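Local coordinates for 3-carboxy-cis,cis-muconate cycloisomerase (Acinetobacter calcoaceticus, PDB 1Q5N), which belongs to the fumarase/aspartase superfamily of lyase-like enzymes, whose long helices pack into the core of a tetramer, at residues 126-129 against 130-134; 135-138 against 139-143; 175-178 against 179-182; 185-188 against 189-192; 343-346 against 347-351. All blocks are in the same frame, centred on the assembly; numbering follows the deposited sequence.

Contact 1: 126-129 against 130-134; sequences LAIV and QNQVQ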
loop_
_atom_site.group_PDB
_atom_site.type_symbol
_atom_site.label_atom_id
_atom_site.label_comp_id
_atom_site.label_asym_id
_atom_site.label_seq_id
_atom_site.Cartn_x
_atom_site.Cartn_y
_atom_site.Cartn_z
ATOM N N LEU A 126 -15.049 -7.592 -17.581
ATOM C CA LEU A 126 -16.112 -6.949 -16.810
ATOM C C LEU A 126 -17.428 -7.719 -16.994
ATOM O O LEU A 126 -18.196 -7.851 -16.053
ATOM C CB LEU A 126 -16.360 -5.515 -17.264
ATOM C CG LEU A 126 -15.956 -4.399 -16.323
ATOM C CD1 LEU A 126 -16.766 -3.173 -16.680
ATOM C CD2 LEU A 126 -16.210 -4.767 -14.843
ATOM N N ALA A 127 -17.680 -8.209 -18.209
ATOM C CA ALA A 127 -18.908 -8.947 -18.513
ATOM C C ALA A 127 -18.925 -10.187 -17.624
ATOM O O ALA A 127 -19.932 -10.502 -17.019
ATOM C CB ALA A 127 -18.963 -9.366 -20.058
ATOM N N ILE A 128 -17.807 -10.896 -17.554
ATOM C CA ILE A 128 -17.735 -12.074 -16.703
ATOM C C ILE A 128 -17.901 -11.706 -15.225
ATOM O O ILE A 128 -18.701 -12.337 -14.537
ATOM C CB ILE A 128 -16.406 -12.807 -16.875
ATOM C CG1 ILE A 128 -16.376 -13.471 -18.240
ATOM C CG2 ILE A 128 -16.221 -13.889 -15.772
ATOM C CD1 ILE A 128 -15.005 -13.977 -18.566
ATOM N N VAL A 129 -17.191 -10.677 -14.736
ATOM C CA VAL A 129 -17.293 -10.292 -13.330
ATOM C C VAL A 129 -18.713 -9.853 -13.013
ATOM O O VAL A 129 -19.264 -10.196 -11.954
ATOM C CB VAL A 129 -16.290 -9.143 -12.979
ATOM C CG1 VAL A 129 -16.704 -8.439 -11.698
ATOM C CG2 VAL A 129 -14.906 -9.711 -12.828
ATOM N N GLN A 130 -19.327 -9.118 -13.938
ATOM C CA GLN A 130 -20.682 -8.640 -13.693
ATOM C C GLN A 130 -21.633 -9.838 -13.585
ATOM O O GLN A 130 -22.509 -9.898 -12.720
ATOM C CB GLN A 130 -21.145 -7.707 -14.816
ATOM C CG GLN A 130 -22.599 -7.311 -14.670
ATOM C CD GLN A 130 -22.972 -6.105 -15.490
ATOM O OE1 GLN A 130 -22.360 -5.809 -16.526
ATOM N NE2 GLN A 130 -24.004 -5.382 -15.029
ATOM N N ASN A 131 -21.455 -10.807 -14.460
ATOM C CA ASN A 131 -22.325 -11.937 -14.376
ATOM C C ASN A 131 -22.089 -12.709 -13.052
ATOM O O ASN A 131 -23.037 -13.224 -12.471
ATOM C CB ASN A 131 -22.130 -12.845 -15.584
ATOM C CG ASN A 131 -23.115 -13.994 -15.583
ATOM O OD1 ASN A 131 -22.712 -15.162 -15.628
ATOM N ND2 ASN A 131 -24.431 -13.677 -15.493
ATOM N N GLN A 132 -20.846 -12.789 -12.578
ATOM C CA GLN A 132 -20.585 -13.474 -11.304
ATOM C C GLN A 132 -21.282 -12.713 -10.174
ATOM O O GLN A 132 -21.911 -13.299 -9.320
ATOM C CB GLN A 132 -19.108 -13.522 -11.010
ATOM C CG GLN A 132 -18.319 -14.370 -11.970
ATOM C CD GLN A 132 -16.829 -14.294 -11.647
ATOM O OE1 GLN A 132 -16.243 -13.228 -11.742
ATOM N NE2 GLN A 132 -16.221 -15.416 -11.253
ATOM N N VAL A 133 -21.215 -11.388 -10.190
ATOM C CA VAL A 133 -21.866 -10.633 -9.127
ATOM C C VAL A 133 -23.387 -10.842 -9.153
ATOM O O VAL A 133 -24.027 -10.941 -8.099
ATOM C CB VAL A 133 -21.558 -9.147 -9.243
ATOM C CG1 VAL A 133 -22.418 -8.358 -8.282
ATOM C CG2 VAL A 133 -20.075 -8.930 -8.976
ATOM N N GLN A 134 -23.950 -10.889 -10.364
ATOM C CA GLN A 134 -25.367 -11.085 -10.573
ATOM C C GLN A 134 -25.783 -12.458 -9.957
ATOM O O GLN A 134 -26.792 -12.538 -9.279
ATOM C CB GLN A 134 -25.645 -11.068 -12.088
ATOM C CG GLN A 134 -27.090 -11.243 -12.478
ATOM C CD GLN A 134 -27.970 -10.087 -11.963
ATOM O OE1 GLN A 134 -27.701 -8.913 -12.246
ATOM N NE2 GLN A 134 -29.030 -10.423 -11.212
#
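Q130, N131, Q132 and V133 each give their backbone N-H to the carbonyl four residues earlier, from L126 through V129, in unbroken alpha-helical pairing; the bond from Q132 N to I128 O is 2.9 Å long. The turn belongs to the long helix 110-146, one of the core helices of the fumarase/aspartase fold. Among the side chains Q132 does most of the touching. Its CG stands anti to the carbonyl carbon (chi1 -66°), which turns the chain back along the preceding turn and sets Q132 CG 3.3 Å from I128 O. Beyond that the chain runs extended, carrying the amide across I128 and V129: Q132 OE1 comes 4.1 Å from I128 CG2 and 3.9 Å from V129 CG2. Q132 OE1 is buried, nearest V129 CA at 3.5 Å, with I128 O also close, and has no hydrogen-bond partner in the model, whereas NE2 is satisfied by A339 O on helix 323-351. L342 of that helix also packs on V129, Q132 and V133, while I128 meets V17 and I20 of helix 15-20. One turn on, V133 CG2 is 4.4 Å from V129 CG1, a loose apolar contact, with the same V133 CG2 lying closer, 3.3 Å, to V129 O.

Contact 2: 135-138 against 139-143; sequences QCYE and TALSQ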
loop_
_atom_site.group_PDB
_atom_site.type_symbol
_atom_site.label_atom_id
_atom_site.label_comp_id
_atom_site.label_asym_id
_atom_site.label_seq_id
_atom_site.Cartn_x
_atom_site.Cartn_y
_atom_site.Cartn_z
ATOM N N GLN A 135 -25.030 -13.522 -10.217
ATOM C CA GLN A 135 -25.363 -14.811 -9.637
ATOM C C GLN A 135 -25.199 -14.812 -8.105
ATOM O O GLN A 135 -26.001 -15.440 -7.399
ATOM C CB GLN A 135 -24.485 -15.910 -10.201
ATOM C CG GLN A 135 -24.747 -16.181 -11.596
ATOM C CD GLN A 135 -23.842 -17.258 -12.067
ATOM O OE1 GLN A 135 -24.094 -18.443 -11.811
ATOM N NE2 GLN A 135 -22.753 -16.877 -12.737
ATOM N N CYS A 136 -24.143 -14.151 -7.608
ATOM C CA CYS A 136 -23.933 -14.045 -6.178
ATOM C C CYS A 136 -25.146 -13.327 -5.586
ATOM O O CYS A 136 -25.673 -13.759 -4.568
ATOM C CB CYS A 136 -22.635 -13.253 -5.833
ATOM S SG CYS A 136 -21.149 -14.246 -6.020
ATOM N N TYR A 137 -25.573 -12.232 -6.208
ATOM C CA TYR A 137 -26.741 -11.473 -5.727
ATOM C C TYR A 137 -28.021 -12.359 -5.642
ATOM O O TYR A 137 -28.697 -12.428 -4.605
ATOM C CB TYR A 137 -26.981 -10.312 -6.660
ATOM C CG TYR A 137 -28.159 -9.420 -6.314
ATOM C CD1 TYR A 137 -28.331 -8.926 -5.024
ATOM C CD2 TYR A 137 -29.021 -8.958 -7.321
ATOM C CE1 TYR A 137 -29.283 -8.002 -4.740
ATOM C CE2 TYR A 137 -30.002 -8.007 -7.049
ATOM C CZ TYR A 137 -30.126 -7.527 -5.770
ATOM O OH TYR A 137 -31.041 -6.524 -5.521
ATOM N N GLU A 138 -28.326 -13.035 -6.742
ATOM C CA GLU A 138 -29.489 -13.908 -6.846
ATOM C C GLU A 138 -29.454 -14.977 -5.782
ATOM O O GLU A 138 -30.437 -15.153 -5.039
ATOM C CB GLU A 138 -29.554 -14.564 -8.230
ATOM C CG GLU A 138 -30.152 -13.579 -9.205
ATOM C CD GLU A 138 -30.126 -14.059 -10.648
ATOM O OE1 GLU A 138 -29.538 -15.140 -10.944
ATOM O OE2 GLU A 138 -30.689 -13.328 -11.486
ATOM N N THR A 139 -28.333 -15.691 -5.732
ATOM C CA THR A 139 -28.161 -16.723 -4.736
ATOM C C THR A 139 -28.261 -16.126 -3.292
ATOM O O THR A 139 -28.946 -16.693 -2.439
ATOM C CB THR A 139 -26.838 -17.437 -4.958
ATOM O OG1 THR A 139 -26.786 -17.890 -6.317
ATOM C CG2 THR A 139 -26.689 -18.614 -4.031
ATOM N N ALA A 140 -27.658 -14.970 -3.014
ATOM C CA ALA A 140 -27.766 -14.468 -1.649
ATOM C C ALA A 140 -29.221 -14.108 -1.336
ATOM O O ALA A 140 -29.680 -14.347 -0.223
ATOM C CB ALA A 140 -26.861 -13.252 -1.418
ATOM N N LEU A 141 -29.946 -13.531 -2.302
ATOM C CA LEU A 141 -31.339 -13.160 -2.046
ATOM C C LEU A 141 -32.163 -14.427 -1.742
ATOM O O LEU A 141 -32.947 -14.453 -0.828
ATOM C CB LEU A 141 -31.960 -12.455 -3.245
ATOM C CG LEU A 141 -31.539 -11.047 -3.661
ATOM C CD1 LEU A 141 -32.042 -10.824 -5.099
ATOM C CD2 LEU A 141 -32.095 -9.998 -2.707
ATOM N N SER A 142 -31.964 -15.479 -2.510
ATOM C CA SER A 142 -32.708 -16.709 -2.317
ATOM C C SER A 142 -32.438 -17.369 -0.937
ATOM O O SER A 142 -33.368 -17.816 -0.264
ATOM C CB SER A 142 -32.372 -17.645 -3.470
ATOM O OG SER A 142 -32.585 -18.981 -3.082
ATOM N N GLN A 143 -31.171 -17.392 -0.508
ATOM C CA GLN A 143 -30.799 -17.968 0.778
ATOM C C GLN A 143 -31.286 -17.072 1.885
ATOM O O GLN A 143 -31.659 -17.544 2.944
ATOM C CB GLN A 143 -29.275 -18.116 0.856
ATOM C CG GLN A 143 -28.777 -19.070 -0.196
ATOM C CD GLN A 143 -28.854 -20.521 0.252
ATOM O OE1 GLN A 143 -29.889 -20.985 0.766
ATOM N NE2 GLN A 143 -27.750 -21.252 0.062
#
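T139 opens the second segment by holding Q135 O twice. T139 N donates to Q135 O over 2.9 Å and T139 OG1 to the same Q135 O over 2.8 Å, the two donors arriving from opposite faces of the carbonyl plane. The hydroxyl can do this because OG1 lies beside its own backbone N (chi1 -53°) and so faces back down the helix, which satisfies the polar side chain within its own turn. A140 follows with a plain helical bond to C136 O, and A140 CB rests 3.4 Å from C136 O. L141 makes the one aromatic contact: its CD1 sits over the face of the Y137 ring, 3.8 Å from the centroid and only 9° off the ring normal, a CH-pi interaction. The tyrosine ring reaches this place with CG anti to the backbone N (chi1 180°), while L141 CG fits 3.3 Å from Y137 O. S142 N then bonds to E138 O at 3.0 Å, and Q143 N continues the helical pattern to T139 O. Q143 NE2 leaves the helix for L349 O. Residues 135-143 lie among neighbouring helices: C136 and Y137 lean on F177 and K178 of helix 166-191, T139 packs on L349 and K350 of helix 323-351, and L141 is covered by V445 and L446 of the C-terminal helix 438-447.

Contact 3: 175-178 against 179-182; sequences SAFK and RDLD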
loop_
_atom_site.group_PDB
_atom_site.type_symbol
_atom_site.label_atom_id
_atom_site.label_comp_id
_atom_site.label_asym_id
_atom_site.label_seq_id
_atom_site.Cartn_x
_atom_site.Cartn_y
_atom_site.Cartn_z
ATOM N N SER A 175 -27.602 -6.918 -0.542
ATOM C CA SER A 175 -27.695 -5.496 -0.832
ATOM C C SER A 175 -26.296 -4.919 -1.230
ATOM O O SER A 175 -26.211 -3.995 -2.046
ATOM C CB SER A 175 -28.283 -4.791 0.408
ATOM O OG SER A 175 -28.487 -3.415 0.200
ATOM N N ALA A 176 -25.213 -5.468 -0.664
ATOM C CA ALA A 176 -23.884 -4.978 -1.005
ATOM C C ALA A 176 -23.613 -5.391 -2.477
ATOM O O ALA A 176 -23.061 -4.618 -3.274
ATOM C CB ALA A 176 -22.832 -5.577 -0.070
ATOM N N PHE A 177 -24.000 -6.606 -2.845
ATOM C CA PHE A 177 -23.796 -7.014 -4.225
ATOM C C PHE A 177 -24.627 -6.128 -5.193
ATOM O O PHE A 177 -24.157 -5.778 -6.290
ATOM C CB PHE A 177 -24.166 -8.476 -4.422
ATOM C CG PHE A 177 -23.160 -9.417 -3.887
ATOM C CD1 PHE A 177 -21.805 -9.290 -4.254
ATOM C CD2 PHE A 177 -23.543 -10.486 -3.099
ATOM C CE1 PHE A 177 -20.829 -10.242 -3.864
ATOM C CE2 PHE A 177 -22.571 -11.465 -2.691
ATOM C CZ PHE A 177 -21.208 -11.333 -3.087
ATOM N N LYS A 178 -25.835 -5.749 -4.779
ATOM C CA LYS A 178 -26.645 -4.916 -5.635
ATOM C C LYS A 178 -25.962 -3.563 -5.839
ATOM O O LYS A 178 -25.949 -3.054 -6.945
ATOM C CB LYS A 178 -28.076 -4.810 -5.060
ATOM C CG LYS A 178 -28.585 -3.454 -4.770
ATOM C CD LYS A 178 -29.263 -2.778 -5.934
ATOM C CE LYS A 178 -29.598 -1.352 -5.463
ATOM N NZ LYS A 178 -30.108 -0.468 -6.576
ATOM N N ARG A 179 -25.365 -2.981 -4.801
ATOM C CA ARG A 179 -24.669 -1.698 -5.005
ATOM C C ARG A 179 -23.448 -1.883 -5.967
ATOM O O ARG A 179 -23.069 -0.961 -6.705
ATOM C CB ARG A 179 -24.239 -1.093 -3.660
ATOM C CG ARG A 179 -25.377 -0.605 -2.835
ATOM C CD ARG A 179 -24.866 0.168 -1.621
ATOM N NE ARG A 179 -24.122 -0.667 -0.648
ATOM C CZ ARG A 179 -24.681 -1.527 0.214
ATOM N NH1 ARG A 179 -25.995 -1.701 0.245
ATOM N NH2 ARG A 179 -23.938 -2.183 1.091
ATOM N N ASP A 180 -22.856 -3.076 -5.979
ATOM C CA ASP A 180 -21.768 -3.347 -6.889
ATOM C C ASP A 180 -22.277 -3.398 -8.338
ATOM O O ASP A 180 -21.597 -2.934 -9.264
ATOM C CB ASP A 180 -21.098 -4.675 -6.568
ATOM C CG ASP A 180 -20.303 -4.625 -5.277
ATOM O OD1 ASP A 180 -19.812 -3.525 -4.914
ATOM O OD2 ASP A 180 -20.156 -5.693 -4.634
ATOM N N LEU A 181 -23.440 -4.010 -8.528
ATOM C CA LEU A 181 -24.057 -4.078 -9.842
ATOM C C LEU A 181 -24.330 -2.624 -10.329
ATOM O O LEU A 181 -24.106 -2.301 -11.481
ATOM C CB LEU A 181 -25.360 -4.865 -9.757
ATOM C CG LEU A 181 -25.443 -6.281 -10.312
ATOM C CD1 LEU A 181 -24.139 -6.898 -10.725
ATOM C CD2 LEU A 181 -26.128 -7.091 -9.256
ATOM N N ASP A 182 -24.765 -1.748 -9.439
ATOM C CA ASP A 182 -25.015 -0.388 -9.834
ATOM C C ASP A 182 -23.707 0.325 -10.228
ATOM O O ASP A 182 -23.663 1.099 -11.209
ATOM C CB ASP A 182 -25.677 0.399 -8.704
ATOM C CG ASP A 182 -27.135 -0.052 -8.400
ATOM O OD1 ASP A 182 -27.766 -0.771 -9.216
ATOM O OD2 ASP A 182 -27.649 0.346 -7.320
HETATM O O HOH W 1 -20.992 -3.095 -2.179
#
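R179 folds its side chain back over S175 and A176 on helix 166-191, one of the long core helices of the fumarase/aspartase fold. R179 CB lies 3.7 Å from A176 O, and CG passes close to S175 O. The chain then bends about the CG-CD bond (chi3 -66°), which lays the guanidinium back over the preceding turn. CZ comes near both S175 O and A176 CA, and A176 CA sits 3.5 Å above one face of the R179 guanidinium, offset toward its rim. At the tip R179 NH1 is 3.0 Å from S175 OG, which is hydrogen-bonded to E448. R179 NH2 lies 3.8 Å from A176 CB. The main electrostatic tie points outward: NE forms a salt bridge with D235 of the second subunit, so the backfolded arginine serves the subunit interface.

The helix beneath is regular, R179 N bonding to S175 O and L181 N to F177 O. A water donates to A176 O at 2.8 Å and to D180 OD1 at 3.0 Å, tying a backbone carbonyl to a carboxylate that also forms a salt bridge with R183. F177 packs on V251 and M254 of helix 235-261, and L181 on V133 of helix 110-146. K178, bent at chi2 (88°), swings forward along the helix to D182, where K178 CE lies 3.2 Å from D182 OD2. The salt bridge closes at 2.7 Å between K178 NZ and the syn lone pair of D182 OD2.

Contact 4: 185-188 against 189-192; sequences NAIK and ARVL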
loop_
_atom_site.group_PDB
_atom_site.type_symbol
_atom_site.label_atom_id
_atom_site.label_comp_id
_atom_site.label_asym_id
_atom_site.label_seq_id
_atom_site.Cartn_x
_atom_site.Cartn_y
_atom_site.Cartn_z
ATOM N N ASN A 185 -22.536 -0.794 -13.717
ATOM C CA ASN A 185 -23.292 -0.216 -14.809
ATOM C C ASN A 185 -23.006 1.258 -14.984
ATOM O O ASN A 185 -22.965 1.731 -16.111
ATOM C CB ASN A 185 -24.815 -0.439 -14.636
ATOM C CG ASN A 185 -25.220 -1.884 -14.933
ATOM O OD1 ASN A 185 -24.749 -2.494 -15.912
ATOM N ND2 ASN A 185 -26.086 -2.443 -14.086
ATOM N N ALA A 186 -22.827 1.979 -13.879
ATOM C CA ALA A 186 -22.571 3.403 -13.949
ATOM C C ALA A 186 -21.230 3.839 -14.549
ATOM O O ALA A 186 -21.131 4.957 -14.988
ATOM C CB ALA A 186 -22.710 4.010 -12.570
ATOM N N ILE A 187 -20.203 2.995 -14.580
ATOM C CA ILE A 187 -18.910 3.424 -15.129
ATOM C C ILE A 187 -18.700 3.027 -16.591
ATOM O O ILE A 187 -17.806 3.543 -17.268
ATOM C CB ILE A 187 -17.696 2.810 -14.325
ATOM C CG1 ILE A 187 -17.619 1.294 -14.559
ATOM C CG2 ILE A 187 -17.831 3.106 -12.864
ATOM C CD1 ILE A 187 -16.321 0.711 -14.031
ATOM N N LYS A 188 -19.477 2.075 -17.068
ATOM C CA LYS A 188 -19.272 1.620 -18.451
ATOM C C LYS A 188 -19.120 2.693 -19.533
ATOM O O LYS A 188 -18.164 2.662 -20.306
ATOM C CB LYS A 188 -20.379 0.659 -18.855
ATOM C CG LYS A 188 -20.198 -0.754 -18.350
ATOM C CD LYS A 188 -21.526 -1.465 -18.451
ATOM C CE LYS A 188 -21.390 -2.949 -18.364
ATOM N NZ LYS A 188 -22.768 -3.532 -18.207
ATOM N N ALA A 189 -20.043 3.653 -19.588
ATOM C CA ALA A 189 -19.993 4.704 -20.611
ATOM C C ALA A 189 -18.735 5.569 -20.574
ATOM O O ALA A 189 -18.203 5.954 -21.615
ATOM C CB ALA A 189 -21.228 5.613 -20.496
ATOM N N ARG A 190 -18.279 5.871 -19.367
ATOM C CA ARG A 190 -17.128 6.721 -19.148
ATOM C C ARG A 190 -15.775 6.026 -19.328
ATOM O O ARG A 190 -14.765 6.624 -19.741
ATOM C CB ARG A 190 -17.209 7.285 -17.722
ATOM C CG ARG A 190 -15.971 8.035 -17.284
ATOM C CD ARG A 190 -16.188 8.881 -16.038
ATOM N NE ARG A 190 -16.599 8.033 -14.920
ATOM C CZ ARG A 190 -17.809 8.066 -14.375
ATOM N NH1 ARG A 190 -18.727 8.921 -14.838
ATOM N NH2 ARG A 190 -18.114 7.223 -13.412
ATOM N N VAL A 191 -15.780 4.736 -19.090
ATOM C CA VAL A 191 -14.565 3.980 -19.077
ATOM C C VAL A 191 -14.200 3.122 -20.322
ATOM O O VAL A 191 -13.015 2.968 -20.683
ATOM C CB VAL A 191 -14.691 3.150 -17.765
ATOM C CG1 VAL A 191 -14.338 1.757 -17.976
ATOM C CG2 VAL A 191 -13.976 3.838 -16.652
ATOM N N LEU A 192 -15.209 2.563 -20.974
ATOM C CA LEU A 192 -14.975 1.698 -22.126
ATOM C C LEU A 192 -14.941 2.554 -23.377
ATOM O O LEU A 192 -15.922 2.635 -24.114
ATOM C CB LEU A 192 -16.089 0.653 -22.207
ATOM C CG LEU A 192 -16.170 -0.233 -20.956
ATOM C CD1 LEU A 192 -17.282 -1.263 -21.124
ATOM C CD2 LEU A 192 -14.810 -0.920 -20.722
HETATM O O HOH W 2 -22.590 3.742 -17.966
HETATM O O HOH W 3 -21.279 7.875 -13.279
#
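I187 O is gripped by two backbone N-H groups: V191 N donates over 3.0 Å, nearly along the C=O axis, and R190 N adds a weak bond of 3.2 Å. K188 O is shared in a similar way, taking a good bond from L192 N (3.0 Å, 166° at the hydrogen) and a weak one from V191 N. Such doubling accompanies a kink near the end of helix 166-191, where the N atoms of A189 and R190 have no bond to the turn before. At the kink a water stands in for the missing helical bond, donating to N185 O at 2.8 Å and accepting from A189 N at 3.0 Å. L192 is the first residue to leave helical backbone angles.

K188 runs extended back along the helix, K188 NZ reaching N185 OD1 at 3.2 Å and, on helix 110-146, Q130 OE1. L192 lies alongside K188, pointing the same way, with L192 CD1 4.1 Å from K188 CG. The R190 side chain crosses that of I187 at about a right angle, and its bend (chi3 60°) brings R190 NH2 back to 4.2 Å from I187 CG2. A second water sits in the plane at the guanidinium edge, accepting from NH1 and weakly donating to A186 O. The same arginine makes a salt bridge from NH2 to E239 of helix 235-261. One water thus bridges the lost N185 O to A189 N pairing, backbone bonds of L192 with G224 and R190 O with R236 also tie the end, and the opposite charge of E239 probably steadies R190 beside the kink.

Contact 5: 343-346 against 347-351; sequences ERTL and DVLKG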
loop_
_atom_site.group_PDB
_atom_site.type_symbol
_atom_site.label_atom_id
_atom_site.label_comp_id
_atom_site.label_asym_id
_atom_site.label_seq_id
_atom_site.Cartn_x
_atom_site.Cartn_y
_atom_site.Cartn_z
ATOM N N GLU A 343 -15.708 -16.332 -7.834
ATOM C CA GLU A 343 -16.046 -17.700 -8.144
ATOM C C GLU A 343 -16.118 -18.592 -6.873
ATOM O O GLU A 343 -17.041 -19.390 -6.743
ATOM C CB GLU A 343 -15.051 -18.282 -9.157
ATOM C CG GLU A 343 -15.073 -19.790 -9.224
ATOM C CD GLU A 343 -14.322 -20.298 -10.423
ATOM O OE1 GLU A 343 -14.951 -20.384 -11.513
ATOM O OE2 GLU A 343 -13.101 -20.580 -10.287
ATOM N N ARG A 344 -15.146 -18.494 -5.958
ATOM C CA ARG A 344 -15.202 -19.293 -4.741
ATOM C C ARG A 344 -16.369 -18.848 -3.823
ATOM O O ARG A 344 -17.058 -19.676 -3.226
ATOM C CB ARG A 344 -13.859 -19.230 -4.052
ATOM C CG ARG A 344 -12.956 -20.193 -4.749
ATOM C CD ARG A 344 -11.571 -19.811 -4.603
ATOM N NE ARG A 344 -10.777 -20.435 -5.655
ATOM C CZ ARG A 344 -10.391 -19.810 -6.777
ATOM N NH1 ARG A 344 -10.712 -18.541 -7.004
ATOM N NH2 ARG A 344 -9.679 -20.469 -7.682
ATOM N N THR A 345 -16.624 -17.548 -3.740
ATOM C CA THR A 345 -17.741 -17.086 -2.931
ATOM C C THR A 345 -19.087 -17.681 -3.458
ATOM O O THR A 345 -19.920 -18.167 -2.667
ATOM C CB THR A 345 -17.762 -15.547 -2.899
ATOM O OG1 THR A 345 -16.518 -15.114 -2.339
ATOM C CG2 THR A 345 -18.968 -14.987 -2.045
ATOM N N LEU A 346 -19.298 -17.659 -4.777
ATOM C CA LEU A 346 -20.519 -18.245 -5.370
ATOM C C LEU A 346 -20.673 -19.722 -4.944
ATOM O O LEU A 346 -21.721 -20.109 -4.443
ATOM C CB LEU A 346 -20.469 -18.150 -6.895
ATOM C CG LEU A 346 -21.776 -18.552 -7.580
ATOM C CD1 LEU A 346 -22.972 -17.794 -7.017
ATOM C CD2 LEU A 346 -21.593 -18.250 -9.066
ATOM N N ASP A 347 -19.637 -20.537 -5.135
ATOM C CA ASP A 347 -19.690 -21.936 -4.697
ATOM C C ASP A 347 -20.186 -22.069 -3.245
ATOM O O ASP A 347 -21.018 -22.923 -2.944
ATOM C CB ASP A 347 -18.308 -22.591 -4.736
ATOM C CG ASP A 347 -17.875 -22.925 -6.106
ATOM O OD1 ASP A 347 -18.729 -22.819 -7.024
ATOM O OD2 ASP A 347 -16.678 -23.290 -6.275
ATOM N N VAL A 348 -19.645 -21.237 -2.351
ATOM C CA VAL A 348 -20.020 -21.273 -0.951
ATOM C C VAL A 348 -21.464 -20.815 -0.728
ATOM O O VAL A 348 -22.179 -21.428 0.065
ATOM C CB VAL A 348 -19.026 -20.403 -0.073
ATOM C CG1 VAL A 348 -19.577 -20.206 1.365
ATOM C CG2 VAL A 348 -17.674 -21.059 -0.028
ATOM N N LEU A 349 -21.896 -19.735 -1.399
ATOM C CA LEU A 349 -23.261 -19.256 -1.209
ATOM C C LEU A 349 -24.274 -20.296 -1.675
ATOM O O LEU A 349 -25.347 -20.398 -1.095
ATOM C CB LEU A 349 -23.522 -17.972 -1.965
ATOM C CG LEU A 349 -22.967 -16.687 -1.379
ATOM C CD1 LEU A 349 -23.187 -15.545 -2.391
ATOM C CD2 LEU A 349 -23.628 -16.351 -0.078
ATOM N N LYS A 350 -23.923 -21.061 -2.712
ATOM C CA LYS A 350 -24.798 -22.085 -3.242
ATOM C C LYS A 350 -24.854 -23.369 -2.437
ATOM O O LYS A 350 -25.936 -23.908 -2.258
ATOM C CB LYS A 350 -24.410 -22.458 -4.665
ATOM C CG LYS A 350 -24.875 -21.454 -5.708
ATOM C CD LYS A 350 -24.481 -21.914 -7.112
ATOM C CE LYS A 350 -25.145 -21.028 -8.134
ATOM N NZ LYS A 350 -24.719 -21.416 -9.511
ATOM N N GLY A 351 -23.710 -23.853 -1.958
ATOM C CA GLY A 351 -23.716 -25.120 -1.239
ATOM C C GLY A 351 -23.474 -25.053 0.253
ATOM O O GLY A 351 -23.089 -26.028 0.888
#
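L346 and K350, one turn apart, meet through their aliphatic parts: L346 CD1 lies 4.1 Å from K350 CE, the two side chains crossing at a slant. L346 takes its place with CG anti to the backbone N (chi1 -172°), while K350 stays extended and returns along the helix, K350 CG 3.7 Å from L346 O. A looser apolar pair forms on another side, where T345 CG2 stands 4.3 Å from L349 CD1. V348 CG2 is set 3.5 Å from R344 O. Beneath these side chains lies regular helical pairing. L349 N to T345 O is short at 2.8 Å, whereas D347 N to E343 O stretches to 3.3 Å yet is almost straight, 175° at the hydrogen. The carboxylates of E343 and D347 are not in contact, E343 OE2 lying 6.0 Å from D347 OD2.

One shell out, T345 OG1 is fixed by A341 O from the preceding turn, and R344 NH2 reaches the carbonyls of S10 and Y13 near the N terminus. The segment lies toward the end of the long helix 323-351, with other helices around it. T345 packs on V251 and M254 of helix 235-261, R344 and V348 touch A291 of helix 290-311, and L346 leans on Q135 of helix 110-146. V348 also meets E271 and P272, just past the short strand 269-270.

In the fold
From the N terminus the contacts come in series, each on one continuous stretch of chain, contact 4 at a kinked helix end, so none closes a loop and none nests or crosses. Contacts 1 and 2 are successive portions of helix 110-146, their centres 13 Å apart. Contacts 3 and 4 lie on helix 166-191: contact 3 packs against both contacts 1 and 2, whereas contact 4 reaches contact 1 and stays about 10 Å from contact 2 at the nearest atoms. Contact 5, on helix 323-351, touches contacts 1, 2 and 3 but not contact 4. Helix 110-146 touches both others, which also meet directly at F177 and L349, and the five local contacts mark where three long core helices are stitched together.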